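Local coordinates for periplasmic binding protein (Veillonella parvula, PDB 4N01) that probably captures a solute, as yet unidentified, in the periplasm and delivers it to a membrane transporter for import, at residues 210-215 and 254-259. Numbering follows the deposited sequence.
Sequences RVFIYD and GSWETV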
loop_
_atom_site.group_PDB
_atom_site.type_symbol
_atom_site.label_atom_id
_atom_site.label_comp_id
_atom_site.label_asym_id
_atom_site.label_seq_id
_atom_site.Cartn_x
_atom_site.Cartn_y
_atom_site.Cartn_z
ATOM N N ARG A 210 -17.954 -7.916 9.602
ATOM C CA ARG A 210 -16.829 -7.546 10.456
ATOM C C ARG A 210 -15.611 -8.387 10.111
ATOM O O ARG A 210 -15.722 -9.604 9.940
ATOM C CB ARG A 210 -17.222 -7.695 11.920
ATOM C CG ARG A 210 -18.164 -6.586 12.339
ATOM C CD ARG A 210 -19.017 -6.973 13.509
ATOM N NE ARG A 210 -18.259 -7.176 14.743
ATOM C CZ ARG A 210 -17.813 -6.192 15.523
ATOM N NH1 ARG A 210 -18.017 -4.922 15.185
ATOM N NH2 ARG A 210 -17.153 -6.474 16.641
ATOM N N VAL A 211 -14.458 -7.738 9.971
ATOM C CA VAL A 211 -13.252 -8.440 9.515
ATOM C C VAL A 211 -12.050 -8.200 10.438
ATOM O O VAL A 211 -11.983 -7.208 11.151
ATOM C CB VAL A 211 -12.885 -8.082 8.049
ATOM C CG1 VAL A 211 -14.086 -8.316 7.132
ATOM C CG2 VAL A 211 -12.396 -6.625 7.931
ATOM N N PHE A 212 -11.109 -9.128 10.428
ATOM C CA PHE A 212 -9.876 -8.981 11.183
ATOM C C PHE A 212 -8.731 -9.223 10.216
ATOM O O PHE A 212 -8.738 -10.196 9.459
ATOM C CB PHE A 212 -9.840 -10.003 12.326
ATOM C CG PHE A 212 -8.510 -10.091 13.022
ATOM C CD1 PHE A 212 -8.062 -9.050 13.834
ATOM C CD2 PHE A 212 -7.718 -11.219 12.886
ATOM C CE1 PHE A 212 -6.829 -9.136 14.482
ATOM C CE2 PHE A 212 -6.492 -11.315 13.534
ATOM C CZ PHE A 212 -6.046 -10.272 14.330
ATOM N N ILE A 213 -7.760 -8.319 10.204
ATOM C CA ILE A 213 -6.602 -8.491 9.336
ATOM C C ILE A 213 -5.456 -9.152 10.109
ATOM O O ILE A 213 -4.985 -8.627 11.124
ATOM C CB ILE A 213 -6.117 -7.148 8.757
ATOM C CG1 ILE A 213 -7.212 -6.532 7.879
ATOM C CG2 ILE A 213 -4.863 -7.374 7.938
ATOM C CD1 ILE A 213 -8.147 -5.620 8.616
ATOM N N TYR A 214 -5.004 -10.300 9.619
ATOM C CA TYR A 214 -3.957 -11.064 10.282
ATOM C C TYR A 214 -2.700 -10.974 9.421
ATOM O O TYR A 214 -2.612 -11.597 8.357
ATOM C CB TYR A 214 -4.423 -12.518 10.460
ATOM C CG TYR A 214 -3.419 -13.498 11.055
ATOM C CD1 TYR A 214 -3.426 -13.792 12.414
ATOM C CD2 TYR A 214 -2.499 -14.157 10.250
ATOM C CE1 TYR A 214 -2.531 -14.705 12.958
ATOM C CE2 TYR A 214 -1.603 -15.069 10.785
ATOM C CZ TYR A 214 -1.623 -15.336 12.137
ATOM O OH TYR A 214 -0.732 -16.245 12.654
ATOM N N ASP A 215 -1.738 -10.167 9.856
ATOM C CA ASP A 215 -0.493 -10.046 9.106
ATOM C C ASP A 215 0.440 -11.190 9.438
ATOM O O ASP A 215 1.028 -11.823 8.547
ATOM C CB ASP A 215 0.211 -8.737 9.432
ATOM C CG ASP A 215 1.545 -8.616 8.730
ATOM O OD1 ASP A 215 1.580 -8.057 7.611
ATOM O OD2 ASP A 215 2.566 -9.092 9.282
ATOM N N GLY A 254 -1.796 -6.782 18.521
ATOM C CA GLY A 254 -3.093 -6.816 19.181
ATOM C C GLY A 254 -3.093 -7.954 20.194
ATOM O O GLY A 254 -2.086 -8.645 20.357
ATOM N N SER A 255 -4.223 -8.133 20.875
ATOM C CA SER A 255 -4.422 -9.268 21.767
ATOM C C SER A 255 -5.493 -10.171 21.177
ATOM O O SER A 255 -6.481 -9.681 20.623
ATOM C CB SER A 255 -4.856 -8.790 23.152
ATOM O OG SER A 255 -3.774 -8.194 23.847
ATOM N N TRP A 256 -5.298 -11.483 21.275
ATOM C CA TRP A 256 -6.320 -12.420 20.828
ATOM C C TRP A 256 -7.626 -12.222 21.608
ATOM O O TRP A 256 -8.696 -12.441 21.065
ATOM C CB TRP A 256 -5.848 -13.874 20.978
ATOM C CG TRP A 256 -4.860 -14.348 19.921
ATOM C CD1 TRP A 256 -3.612 -14.866 20.141
ATOM C CD2 TRP A 256 -5.047 -14.357 18.493
ATOM N NE1 TRP A 256 -3.013 -15.191 18.939
ATOM C CE2 TRP A 256 -3.872 -14.882 17.917
ATOM C CE3 TRP A 256 -6.091 -13.954 17.649
ATOM C CZ2 TRP A 256 -3.716 -15.034 16.540
ATOM C CZ3 TRP A 256 -5.932 -14.101 16.281
ATOM C CH2 TRP A 256 -4.757 -14.635 15.741
ATOM N N GLU A 257 -7.527 -11.822 22.875
ATOM C CA GLU A 257 -8.723 -11.545 23.690
ATOM C C GLU A 257 -9.628 -10.545 22.991
ATOM O O GLU A 257 -10.850 -10.705 22.970
ATOM C CB GLU A 257 -8.349 -11.020 25.082
ATOM C CG GLU A 257 -7.851 -12.101 26.022
ATOM C CD GLU A 257 -6.468 -12.613 25.646
ATOM O OE1 GLU A 257 -5.700 -11.853 25.010
ATOM O OE2 GLU A 257 -6.150 -13.780 25.980
ATOM N N THR A 258 -9.015 -9.530 22.392
ATOM C CA THR A 258 -9.764 -8.477 21.737
ATOM C C THR A 258 -10.430 -9.015 20.473
ATOM O O THR A 258 -11.597 -8.722 20.196
ATOM C CB THR A 258 -8.844 -7.295 21.386
ATOM O OG1 THR A 258 -8.264 -6.785 22.595
ATOM C CG2 THR A 258 -9.644 -6.190 20.714
ATOM N N VAL A 259 -9.691 -9.815 19.713
ATOM C CA VAL A 259 -10.234 -10.412 18.498
ATOM C C VAL A 259 -11.401 -11.335 18.834
ATOM O O VAL A 259 -12.440 -11.321 18.168
ATOM C CB VAL A 259 -9.157 -11.216 17.771
ATOM C CG1 VAL A 259 -9.701 -11.766 16.449
ATOM C CG2 VAL A 259 -7.924 -10.335 17.544
#
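Val-259 lies over one face of the Phe-212 ring, its two methyls spread across the aromatic surface. CG2 takes the outer part of the ring, 3.5 Å from Phe-212 CE1, in a CH-pi contact that leans 30° from the ring normal; CG1 sits over the centre of the same face. With its CG anti to the backbone N (chi1 170°), Phe-212 extends from the strand toward helix 256-262, where a branched, compact valine can cover a flat ring without a polar group to bury.

Trp-256, from the first turn of that helix, has an indole long enough for its six-membered ring to touch both Phe-212 and Tyr-214. Its CZ3 stands 4.0 Å from Phe-212 CE2, the six-membered rings inclined at 53°. Toward Tyr-214 the two rings meet along their edges: Trp-256 CH2 lies 3.6 Å from Tyr-214 CE1, with the planes only 22° apart. Tyrosine suits this end because its ring joins the apolar cluster while its hydroxyl hydrogen-bonds Glu-217. Pro-221 touches both Phe-212 and Trp-256.

Strand 209-214, inside a parallel sheet, is thus packed against helix 256-262 through a buried aromatic cluster, the layered alpha/beta core typical of a periplasmic binding protein lobe.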